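Local coordinates for protein acyl-CoA thioesterase II (Mycobacterium avium subsp. paratuberculosis, PDB 4R9Z) that probably hydrolyses fatty acyl-CoA thioesters to free fatty acids and coenzyme A, using a double hot-dog fold that assembles with a second subunit, at residues 232-237 with 257-262; 63-68 with 219-224; 78-83 with 90-95. All coordinates share one frame; numbering follows the deposited sequence.

Contact 1: 232-237 with 257-262; sequences LSDWLF and FNRTGE
Asp234 has CG anti to its backbone N (chi1 -158°), and Arg259 likewise starts anti (chi1 -174°) and runs extended from CG to NE, so the two side chains cross obliquely. NH1 of Arg259 makes a salt bridge with Asp234 OD1 that is weak as a hydrogen bond, at 3.3 Å, the oxygen lying at the edge of the guanidinium in its plane. The same OD1 accepts the backbone N of Trp235 at 2.7 Å, met from above the carboxylate plane, a bond to the next residue's N-H that fixes the acid against its own backbone. Beside it the indole of Trp235 runs alongside the arginine, CD1 3.6 Å from Arg259 NH1, the two planes steeply inclined at 78°. A water accepts from Arg259 NH1 and, weakly, from Trp235 NE1. NH2 of Arg259 turns to a further salt bridge with Glu133, so the guanidinium lies between two acids, which probably share in balancing its charge.

Deeper in, Phe237 and Phe257 form an antiparallel hydrogen-bonded pair: Phe257 N reaches Phe237 O at 2.7 Å and Phe237 N reaches Phe257 O at 2.9 Å. Their side chains lie side by side, pointing the same way, with Phe237 CD1 3.9 Å from Phe257 CD1. A type I beta turn from Asn258 to Gly261 follows at once. This is the open end of an antiparallel beta hairpin, 236-246 with 249-258, in the second hot-dog domain.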
loop_
_atom_site.group_PDB
_atom_site.type_symbol
_atom_site.label_atom_id
_atom_site.label_comp_id
_atom_site.label_asym_id
_atom_site.label_seq_id
_atom_site.Cartn_x
_atom_site.Cartn_y
_atom_site.Cartn_z
ATOM N N LEU B 232 2.162 -14.152 -19.246
ATOM C CA LEU B 232 3.071 -15.123 -18.645
ATOM C C LEU B 232 3.580 -16.155 -19.641
ATOM O O LEU B 232 4.180 -17.155 -19.250
ATOM C CB LEU B 232 2.385 -15.847 -17.486
ATOM C CG LEU B 232 1.898 -15.020 -16.298
ATOM C CD1 LEU B 232 1.213 -15.930 -15.296
ATOM C CD2 LEU B 232 3.057 -14.283 -15.645
ATOM N N SER B 233 3.346 -15.913 -20.926
ATOM C CA SER B 233 3.803 -16.827 -21.965
ATOM C C SER B 233 5.151 -16.367 -22.498
ATOM O O SER B 233 5.667 -16.911 -23.472
ATOM C CB SER B 233 2.789 -16.906 -23.104
ATOM O OG SER B 233 2.514 -15.615 -23.620
ATOM N N ASP B 234 5.718 -15.368 -21.833
ATOM C CA ASP B 234 7.004 -14.812 -22.215
ATOM C C ASP B 234 7.643 -14.208 -20.965
ATOM O O ASP B 234 7.043 -14.233 -19.892
ATOM C CB ASP B 234 6.831 -13.765 -23.316
ATOM C CG ASP B 234 8.097 -13.546 -24.122
ATOM O OD1 ASP B 234 9.154 -14.096 -23.746
ATOM O OD2 ASP B 234 8.030 -12.814 -25.133
ATOM N N TRP B 235 8.865 -13.697 -21.089
ATOM C CA TRP B 235 9.572 -13.151 -19.930
ATOM C C TRP B 235 8.955 -11.845 -19.435
ATOM O O TRP B 235 8.341 -11.099 -20.206
ATOM C CB TRP B 235 11.051 -12.929 -20.255
ATOM C CG TRP B 235 11.807 -14.196 -20.484
ATOM C CD1 TRP B 235 11.930 -14.877 -21.662
ATOM C CD2 TRP B 235 12.543 -14.945 -19.510
ATOM N NE1 TRP B 235 12.701 -16.001 -21.482
ATOM C CE2 TRP B 235 13.090 -16.065 -20.171
ATOM C CE3 TRP B 235 12.794 -14.777 -18.146
ATOM C CZ2 TRP B 235 13.870 -17.012 -19.512
ATOM C CZ3 TRP B 235 13.569 -15.721 -17.493
ATOM C CH2 TRP B 235 14.098 -16.824 -18.178
ATOM N N LEU B 236 9.150 -11.568 -18.147
ATOM C CA LEU B 236 8.668 -10.332 -17.540
ATOM C C LEU B 236 9.809 -9.585 -16.861
ATOM O O LEU B 236 10.658 -10.193 -16.207
ATOM C CB LEU B 236 7.571 -10.617 -16.514
ATOM C CG LEU B 236 6.219 -11.150 -16.983
ATOM C CD1 LEU B 236 5.212 -11.032 -15.858
ATOM C CD2 LEU B 236 5.748 -10.396 -18.208
ATOM N N PHE B 237 9.810 -8.264 -17.008
ATOM C CA PHE B 237 10.812 -7.412 -16.375
ATOM C C PHE B 237 10.333 -6.962 -14.999
ATOM O O PHE B 237 9.299 -6.306 -14.884
ATOM C CB PHE B 237 11.101 -6.195 -17.254
ATOM C CG PHE B 237 12.289 -5.382 -16.813
ATOM C CD1 PHE B 237 12.147 -4.364 -15.883
ATOM C CD2 PHE B 237 13.545 -5.615 -17.350
ATOM C CE1 PHE B 237 13.239 -3.609 -15.483
ATOM C CE2 PHE B 237 14.636 -4.858 -16.957
ATOM C CZ PHE B 237 14.484 -3.858 -16.022
ATOM N N PHE B 257 6.949 -5.322 -15.824
ATOM C CA PHE B 257 6.577 -5.065 -17.215
ATOM C C PHE B 257 6.431 -6.356 -18.017
ATOM O O PHE B 257 7.117 -7.346 -17.748
ATOM C CB PHE B 257 7.616 -4.185 -17.914
ATOM C CG PHE B 257 7.822 -2.837 -17.286
ATOM C CD1 PHE B 257 8.701 -2.675 -16.226
ATOM C CD2 PHE B 257 7.170 -1.722 -17.786
ATOM C CE1 PHE B 257 8.908 -1.426 -15.661
ATOM C CE2 PHE B 257 7.372 -0.470 -17.225
ATOM C CZ PHE B 257 8.243 -0.323 -16.162
ATOM N N ASN B 258 5.541 -6.338 -19.006
ATOM C CA ASN B 258 5.564 -7.358 -20.052
ATOM C C ASN B 258 6.769 -7.118 -20.949
ATOM O O ASN B 258 7.251 -5.989 -21.039
ATOM C CB ASN B 258 4.278 -7.342 -20.884
ATOM C CG ASN B 258 3.088 -7.910 -20.142
ATOM O OD1 ASN B 258 3.218 -8.847 -19.354
ATOM N ND2 ASN B 258 1.913 -7.348 -20.395
ATOM N N ARG B 259 7.255 -8.167 -21.609
ATOM C CA ARG B 259 8.382 -8.030 -22.529
ATOM C C ARG B 259 8.106 -6.965 -23.583
ATOM O O ARG B 259 9.026 -6.334 -24.094
ATOM C CB ARG B 259 8.706 -9.366 -23.201
ATOM C CG ARG B 259 9.962 -9.333 -24.066
ATOM C CD ARG B 259 10.467 -10.733 -24.388
ATOM N NE ARG B 259 11.816 -10.719 -24.953
ATOM C CZ ARG B 259 12.582 -11.798 -25.084
ATOM N NH1 ARG B 259 12.136 -12.982 -24.682
ATOM N NH2 ARG B 259 13.794 -11.698 -25.612
ATOM N N THR B 260 6.831 -6.753 -23.888
ATOM C CA THR B 260 6.429 -5.706 -24.819
ATOM C C THR B 260 6.689 -4.316 -24.239
ATOM O O THR B 260 6.749 -3.327 -24.972
ATOM C CB THR B 260 4.940 -5.819 -25.183
ATOM O OG1 THR B 260 4.138 -5.626 -24.010
ATOM C CG2 THR B 260 4.648 -7.185 -25.788
ATOM N N GLY B 261 6.846 -4.248 -22.919
ATOM C CA GLY B 261 7.100 -2.986 -22.250
ATOM C C GLY B 261 5.880 -2.338 -21.623
ATOM O O GLY B 261 5.959 -1.214 -21.123
ATOM N N GLU B 262 4.744 -3.028 -21.667
ATOM C CA GLU B 262 3.558 -2.549 -20.965
ATOM C C GLU B 262 3.707 -2.804 -19.465
ATOM O O GLU B 262 4.158 -3.876 -19.046
ATOM C CB GLU B 262 2.282 -3.215 -21.491
ATOM C CG GLU B 262 1.003 -2.481 -21.081
ATOM C CD GLU B 262 -0.262 -3.271 -21.369
ATOM O OE1 GLU B 262 -0.157 -4.489 -21.635
ATOM O OE2 GLU B 262 -1.359 -2.670 -21.332
HETATM O O HOH W 1 13.329 -15.870 -24.746
#

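Contact 2: 63-68 with 219-224; sequences HTYFLR and QRDHSV
Asp221 OD2 is gripped by two donors of the second subunit, Trp225 NE1 and His63 NE2, while CB and CG of the same aspartate lie along the ring of Tyr65. The strands that carry these residues run antiparallel and join the two hot-dog domains of one chain edge to edge, the central seam of a double hot-dog. Thr64 and His222 form the hydrogen-bonded pair, Thr64 N to His222 O and His222 N to Thr64 O both at 2.8 Å; the first donor comes almost along the C=O axis. Next to them a classic beta bulge intervenes, with Arg220 and Asp221 both opposite Glu270 of the neighbouring strand. Phe66 N still finds Arg220 O at 2.7 Å, but from 40° above the carbonyl plane.

The side chains separate onto two faces. With His63, Tyr65, Asp221 and Ser223 the sheet meets the second subunit, Tyr65 OH bonding to Ser61 of that subunit and the Arg220 guanidinium to its Gln84 and Ser109. The backbone sets Asp221 CB 3.5 Å from Tyr65 CD1, and chi1 of 55°, with CG in the crowded position between the backbone N and the carbonyl carbon, turns the carboxylate along the ring so that OD1 comes to CE1, ring and carboxylate planes 54° apart. On the other face Thr64 and His222 look to the helices. The Phe66 ring lies alongside, with CE2 3.7 Å from His222 CB and CD2 3.8 Å from Gln219 CB.

Arg220 bends at chi2, and Leu67 CD2 lies over one face of its guanidinium, offset toward the rim. At the far end His63 ND1 and Ser223 OG share a hydrogen bond of 2.8 Å, the hydroxyl lying at the imidazole edge, near the ring plane.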
loop_
_atom_site.group_PDB
_atom_site.type_symbol
_atom_site.label_atom_id
_atom_site.label_comp_id
_atom_site.label_asym_id
_atom_site.label_seq_id
_atom_site.Cartn_x
_atom_site.Cartn_y
_atom_site.Cartn_z
ATOM N N HIS B 63 -3.728 -4.921 -0.572
ATOM C CA HIS B 63 -2.826 -4.570 0.511
ATOM C C HIS B 63 -2.834 -5.680 1.541
ATOM O O HIS B 63 -3.886 -6.030 2.066
ATOM C CB HIS B 63 -3.241 -3.240 1.134
ATOM C CG HIS B 63 -3.301 -2.115 0.149
ATOM N ND1 HIS B 63 -2.205 -1.344 -0.167
ATOM C CD2 HIS B 63 -4.321 -1.647 -0.608
ATOM C CE1 HIS B 63 -2.548 -0.441 -1.068
ATOM N NE2 HIS B 63 -3.827 -0.604 -1.352
ATOM N N THR B 64 -1.662 -6.236 1.826
ATOM C CA THR B 64 -1.573 -7.397 2.696
ATOM C C THR B 64 -0.625 -7.158 3.866
ATOM O O THR B 64 0.507 -6.733 3.665
ATOM C CB THR B 64 -1.096 -8.631 1.911
ATOM O OG1 THR B 64 -1.870 -8.776 0.711
ATOM C CG2 THR B 64 -1.226 -9.878 2.752
ATOM N N TYR B 65 -1.088 -7.433 5.083
ATOM C CA TYR B 65 -0.222 -7.413 6.259
ATOM C C TYR B 65 0.127 -8.828 6.673
ATOM O O TYR B 65 -0.757 -9.651 6.843
ATOM C CB TYR B 65 -0.891 -6.696 7.442
ATOM C CG TYR B 65 -0.549 -5.230 7.543
ATOM C CD1 TYR B 65 0.747 -4.820 7.811
ATOM C CD2 TYR B 65 -1.518 -4.260 7.361
ATOM C CE1 TYR B 65 1.064 -3.484 7.892
ATOM C CE2 TYR B 65 -1.208 -2.919 7.443
ATOM C CZ TYR B 65 0.082 -2.536 7.709
ATOM O OH TYR B 65 0.390 -1.202 7.791
ATOM N N PHE B 66 1.409 -9.104 6.867
ATOM C CA PHE B 66 1.807 -10.398 7.384
ATOM C C PHE B 66 2.060 -10.235 8.863
ATOM O O PHE B 66 2.973 -9.518 9.271
ATOM C CB PHE B 66 3.039 -10.924 6.659
ATOM C CG PHE B 66 2.902 -10.899 5.177
ATOM C CD1 PHE B 66 2.035 -11.772 4.538
ATOM C CD2 PHE B 66 3.626 -9.994 4.416
ATOM C CE1 PHE B 66 1.890 -11.748 3.164
ATOM C CE2 PHE B 66 3.494 -9.963 3.038
ATOM C CZ PHE B 66 2.625 -10.844 2.409
ATOM N N LEU B 67 1.236 -10.896 9.665
ATOM C CA LEU B 67 1.167 -10.595 11.085
ATOM C C LEU B 67 1.874 -11.633 11.927
ATOM O O LEU B 67 2.588 -11.298 12.870
ATOM C CB LEU B 67 -0.292 -10.483 11.538
ATOM C CG LEU B 67 -1.159 -9.454 10.814
ATOM C CD1 LEU B 67 -2.586 -9.511 11.338
ATOM C CD2 LEU B 67 -0.566 -8.064 10.980
ATOM N N ARG B 68 1.653 -12.894 11.589
ATOM C CA ARG B 68 2.220 -13.992 12.351
ATOM C C ARG B 68 2.747 -15.075 11.415
ATOM O O ARG B 68 2.163 -15.327 10.358
ATOM C CB ARG B 68 1.176 -14.553 13.319
ATOM C CG ARG B 68 1.634 -14.537 14.764
ATOM C CD ARG B 68 0.614 -13.906 15.702
ATOM N NE ARG B 68 -0.005 -14.896 16.585
ATOM C CZ ARG B 68 0.606 -15.463 17.622
ATOM N NH1 ARG B 68 1.861 -15.146 17.915
ATOM N NH2 ARG B 68 -0.037 -16.357 18.366
ATOM N N GLN B 219 8.746 -10.371 6.310
ATOM C CA GLN B 219 7.944 -9.417 5.565
ATOM C C GLN B 219 6.801 -8.961 6.455
ATOM O O GLN B 219 6.186 -9.775 7.139
ATOM C CB GLN B 219 7.430 -10.038 4.268
ATOM C CG GLN B 219 8.511 -10.794 3.508
ATOM C CD GLN B 219 8.148 -11.060 2.064
ATOM O OE1 GLN B 219 6.996 -11.348 1.743
ATOM N NE2 GLN B 219 9.135 -10.953 1.177
ATOM N N ARG B 220 6.513 -7.664 6.442
ATOM C CA ARG B 220 5.478 -7.114 7.306
ATOM C C ARG B 220 4.234 -6.760 6.504
ATOM O O ARG B 220 3.115 -7.067 6.912
ATOM C CB ARG B 220 6.002 -5.890 8.053
ATOM C CG ARG B 220 4.991 -5.255 8.983
ATOM C CD ARG B 220 4.417 -6.258 9.961
ATOM N NE ARG B 220 3.581 -5.616 10.971
ATOM C CZ ARG B 220 3.038 -6.253 12.006
ATOM N NH1 ARG B 220 3.235 -7.553 12.160
ATOM N NH2 ARG B 220 2.292 -5.594 12.883
ATOM N N ASP B 221 4.425 -6.122 5.357
ATOM C CA ASP B 221 3.301 -5.893 4.460
ATOM C C ASP B 221 3.708 -5.851 2.990
ATOM O O ASP B 221 4.868 -5.631 2.652
ATOM C CB ASP B 221 2.537 -4.614 4.855
ATOM C CG ASP B 221 3.417 -3.376 4.927
ATOM O OD1 ASP B 221 4.127 -3.205 5.943
ATOM O OD2 ASP B 221 3.358 -2.549 3.993
ATOM N N HIS B 222 2.725 -6.094 2.128
ATOM C CA HIS B 222 2.919 -6.129 0.686
ATOM C C HIS B 222 1.760 -5.421 0.000
ATOM O O HIS B 222 0.600 -5.662 0.327
ATOM C CB HIS B 222 3.019 -7.574 0.195
ATOM C CG HIS B 222 3.357 -7.702 -1.257
ATOM N ND1 HIS B 222 4.618 -7.450 -1.753
ATOM C CD2 HIS B 222 2.596 -8.049 -2.323
ATOM C CE1 HIS B 222 4.622 -7.645 -3.058
ATOM N NE2 HIS B 222 3.408 -8.011 -3.430
ATOM N N SER B 223 2.075 -4.579 -0.972
ATOM C CA SER B 223 1.066 -3.797 -1.671
ATOM C C SER B 223 1.287 -3.883 -3.171
ATOM O O SER B 223 2.418 -3.730 -3.637
ATOM C CB SER B 223 1.112 -2.329 -1.236
ATOM O OG SER B 223 0.501 -2.120 0.021
ATOM N N VAL B 224 0.221 -4.161 -3.919
ATOM C CA VAL B 224 0.309 -4.242 -5.377
ATOM C C VAL B 224 -0.790 -3.432 -6.048
ATOM O O VAL B 224 -1.960 -3.572 -5.714
ATOM C CB VAL B 224 0.215 -5.686 -5.879
ATOM C CG1 VAL B 224 0.412 -5.729 -7.383
ATOM C CG2 VAL B 224 1.240 -6.554 -5.194
#

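Contact 3: 78-83 with 90-95; sequences FEVVDL and SARRVT
Tight apolar packing on the face of Val80 and Val94 contrasts with the more polar, partly exposed face of Glu79, Val81 and Arg93. On the first, Val80 CG2 meets Val94 CG2 at 4.0 Å, the two side chains lying side by side, and Val94 CG1 sits in plane at the edge of the Phe78 ring, 3.8 Å from CD2. Phe78 and Val94 reach on to Ala46 of helix 39-52, so the helix covers this end of the face, while Trp23 packs against Val80.

Farther along the same face, Arg92 bends at chi2 (-67°) and swings NH1 back to Asp82 OD1, a salt bridge of 2.8 Å with the carboxylate turned 70° from the guanidinium. NH1 also donates to Ala91 O, which takes a second bond from Leu83 N. NH2 pairs with Glu85 and NE with Thr53, so this buried cation is held on all three nitrogens, and the acids nearby should stabilise its charge.

Across the sheet Arg93 leaves its strand anti to the backbone N and bends at chi3 (-28°), which lays its guanidinium flat against Val81: CG1 stands 3.9 Å above the plane, over its centre. Leu83 CD2 is 3.9 Å from Arg93 NH2. The arginine pairs with Glu105 of the second subunit, whereas Glu79 turns to Arg97.

Between the faces, regular antiparallel bonds link Glu79 with Thr95 and Val81 with Arg93, Arg93 N reaching Val81 O at 2.9 Å. The arrangement is a beta hairpin of strands 76-85 and 89-98, its one face against the hot-dog helix and its other partly at the subunit interface.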
loop_
_atom_site.group_PDB
_atom_site.type_symbol
_atom_site.label_atom_id
_atom_site.label_comp_id
_atom_site.label_asym_id
_atom_site.label_seq_id
_atom_site.Cartn_x
_atom_site.Cartn_y
_atom_site.Cartn_z
ATOM N N PHE B 78 -9.126 -19.233 5.043
ATOM C CA PHE B 78 -9.340 -17.864 4.587
ATOM C C PHE B 78 -10.795 -17.442 4.734
ATOM O O PHE B 78 -11.682 -18.024 4.111
ATOM C CB PHE B 78 -8.920 -17.703 3.125
ATOM C CG PHE B 78 -7.466 -17.970 2.872
ATOM C CD1 PHE B 78 -7.004 -19.262 2.692
ATOM C CD2 PHE B 78 -6.562 -16.922 2.801
ATOM C CE1 PHE B 78 -5.670 -19.503 2.453
ATOM C CE2 PHE B 78 -5.223 -17.159 2.564
ATOM C CZ PHE B 78 -4.777 -18.450 2.390
ATOM N N GLU B 79 -11.038 -16.427 5.556
ATOM C CA GLU B 79 -12.361 -15.822 5.641
ATOM C C GLU B 79 -12.411 -14.546 4.811
ATOM O O GLU B 79 -11.549 -13.678 4.945
ATOM C CB GLU B 79 -12.742 -15.511 7.092
ATOM C CG GLU B 79 -14.108 -14.836 7.224
ATOM C CD GLU B 79 -14.398 -14.315 8.624
ATOM O OE1 GLU B 79 -13.454 -14.200 9.439
ATOM O OE2 GLU B 79 -15.575 -13.996 8.901
ATOM N N VAL B 80 -13.420 -14.441 3.950
ATOM C CA VAL B 80 -13.628 -13.248 3.133
ATOM C C VAL B 80 -14.803 -12.424 3.656
ATOM O O VAL B 80 -15.811 -12.976 4.100
ATOM C CB VAL B 80 -13.882 -13.607 1.657
ATOM C CG1 VAL B 80 -14.008 -12.351 0.810
ATOM C CG2 VAL B 80 -12.778 -14.500 1.129
ATOM N N VAL B 81 -14.652 -11.102 3.628
ATOM C CA VAL B 81 -15.700 -10.189 4.063
ATOM C C VAL B 81 -16.001 -9.148 2.978
ATOM O O VAL B 81 -15.089 -8.592 2.373
ATOM C CB VAL B 81 -15.316 -9.489 5.380
ATOM C CG1 VAL B 81 -16.314 -8.390 5.723
ATOM C CG2 VAL B 81 -15.233 -10.506 6.507
ATOM N N ASP B 82 -17.282 -8.928 2.708
ATOM C CA ASP B 82 -17.726 -7.967 1.705
ATOM C C ASP B 82 -17.687 -6.536 2.258
ATOM O O ASP B 82 -18.551 -6.139 3.032
ATOM C CB ASP B 82 -19.141 -8.336 1.233
ATOM C CG ASP B 82 -19.730 -7.330 0.253
ATOM O OD1 ASP B 82 -18.976 -6.540 -0.347
ATOM O OD2 ASP B 82 -20.963 -7.343 0.068
ATOM N N LEU B 83 -16.658 -5.785 1.876
ATOM C CA LEU B 83 -16.497 -4.387 2.275
ATOM C C LEU B 83 -17.327 -3.462 1.405
ATOM O O LEU B 83 -17.859 -2.456 1.874
ATOM C CB LEU B 83 -15.028 -3.968 2.213
ATOM C CG LEU B 83 -14.082 -4.800 3.076
ATOM C CD1 LEU B 83 -12.665 -4.270 2.958
ATOM C CD2 LEU B 83 -14.551 -4.806 4.521
ATOM N N SER B 90 -15.766 -3.364 -6.333
ATOM C CA SER B 90 -15.933 -4.298 -5.235
ATOM C C SER B 90 -14.737 -4.178 -4.296
ATOM O O SER B 90 -13.626 -3.864 -4.724
ATOM C CB SER B 90 -16.062 -5.733 -5.753
ATOM O OG SER B 90 -17.244 -5.901 -6.512
ATOM N N ALA B 91 -14.971 -4.425 -3.014
ATOM C CA ALA B 91 -13.898 -4.429 -2.033
ATOM C C ALA B 91 -14.044 -5.637 -1.122
ATOM O O ALA B 91 -15.156 -6.021 -0.762
ATOM C CB ALA B 91 -13.907 -3.149 -1.227
ATOM N N ARG B 92 -12.919 -6.248 -0.771
ATOM C CA ARG B 92 -12.927 -7.418 0.101
ATOM C C ARG B 92 -11.904 -7.313 1.218
ATOM O O ARG B 92 -10.857 -6.690 1.057
ATOM C CB ARG B 92 -12.676 -8.696 -0.703
ATOM C CG ARG B 92 -13.693 -8.939 -1.801
ATOM C CD ARG B 92 -15.060 -9.236 -1.212
ATOM N NE ARG B 92 -16.028 -9.588 -2.242
ATOM C CZ ARG B 92 -16.982 -8.767 -2.663
ATOM N NH1 ARG B 92 -17.087 -7.559 -2.134
ATOM N NH2 ARG B 92 -17.829 -9.150 -3.607
ATOM N N ARG B 93 -12.230 -7.917 2.355
ATOM C CA ARG B 93 -11.266 -8.178 3.414
ATOM C C ARG B 93 -11.009 -9.676 3.430
ATOM O O ARG B 93 -11.936 -10.463 3.276
ATOM C CB ARG B 93 -11.785 -7.738 4.782
ATOM C CG ARG B 93 -10.879 -8.176 5.927
ATOM C CD ARG B 93 -11.516 -7.999 7.309
ATOM N NE ARG B 93 -12.495 -6.919 7.385
ATOM C CZ ARG B 93 -13.548 -6.937 8.199
ATOM N NH1 ARG B 93 -13.753 -7.990 8.983
ATOM N NH2 ARG B 93 -14.402 -5.915 8.223
ATOM N N VAL B 94 -9.753 -10.081 3.575
ATOM C CA VAL B 94 -9.448 -11.495 3.724
ATOM C C VAL B 94 -8.580 -11.689 4.950
ATOM O O VAL B 94 -7.548 -11.042 5.096
ATOM C CB VAL B 94 -8.737 -12.080 2.495
ATOM C CG1 VAL B 94 -8.360 -13.526 2.754
ATOM C CG2 VAL B 94 -9.626 -11.976 1.268
ATOM N N THR B 95 -9.009 -12.573 5.840
ATOM C CA THR B 95 -8.234 -12.883 7.029
ATOM C C THR B 95 -7.798 -14.339 6.965
ATOM O O THR B 95 -8.626 -15.232 6.808
ATOM C CB THR B 95 -9.037 -12.609 8.322
ATOM O OG1 THR B 95 -9.401 -11.224 8.374
ATOM C CG2 THR B 95 -8.206 -12.924 9.543
#

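In the fold
The three contacts sample one run of antiparallel strands through both hot-dog halves. Contact 3 lies in the N-terminal half and is nested within the long chain loop that contact 2 closes; contact 1 follows later, in the C-terminal half. Contact 2 pairs strand 58-66 with 218-226, a strand from each half, so the halves are joined there. Its centre is about 15 Å from that of contact 3 and about 25 Å from that of contact 1, while contacts 1 and 3 stand about 30 Å apart between centres, on opposite sides of the chain's centre. Contacts 2 and 3 both reach the second subunit, whereas contact 1 touches no other chain.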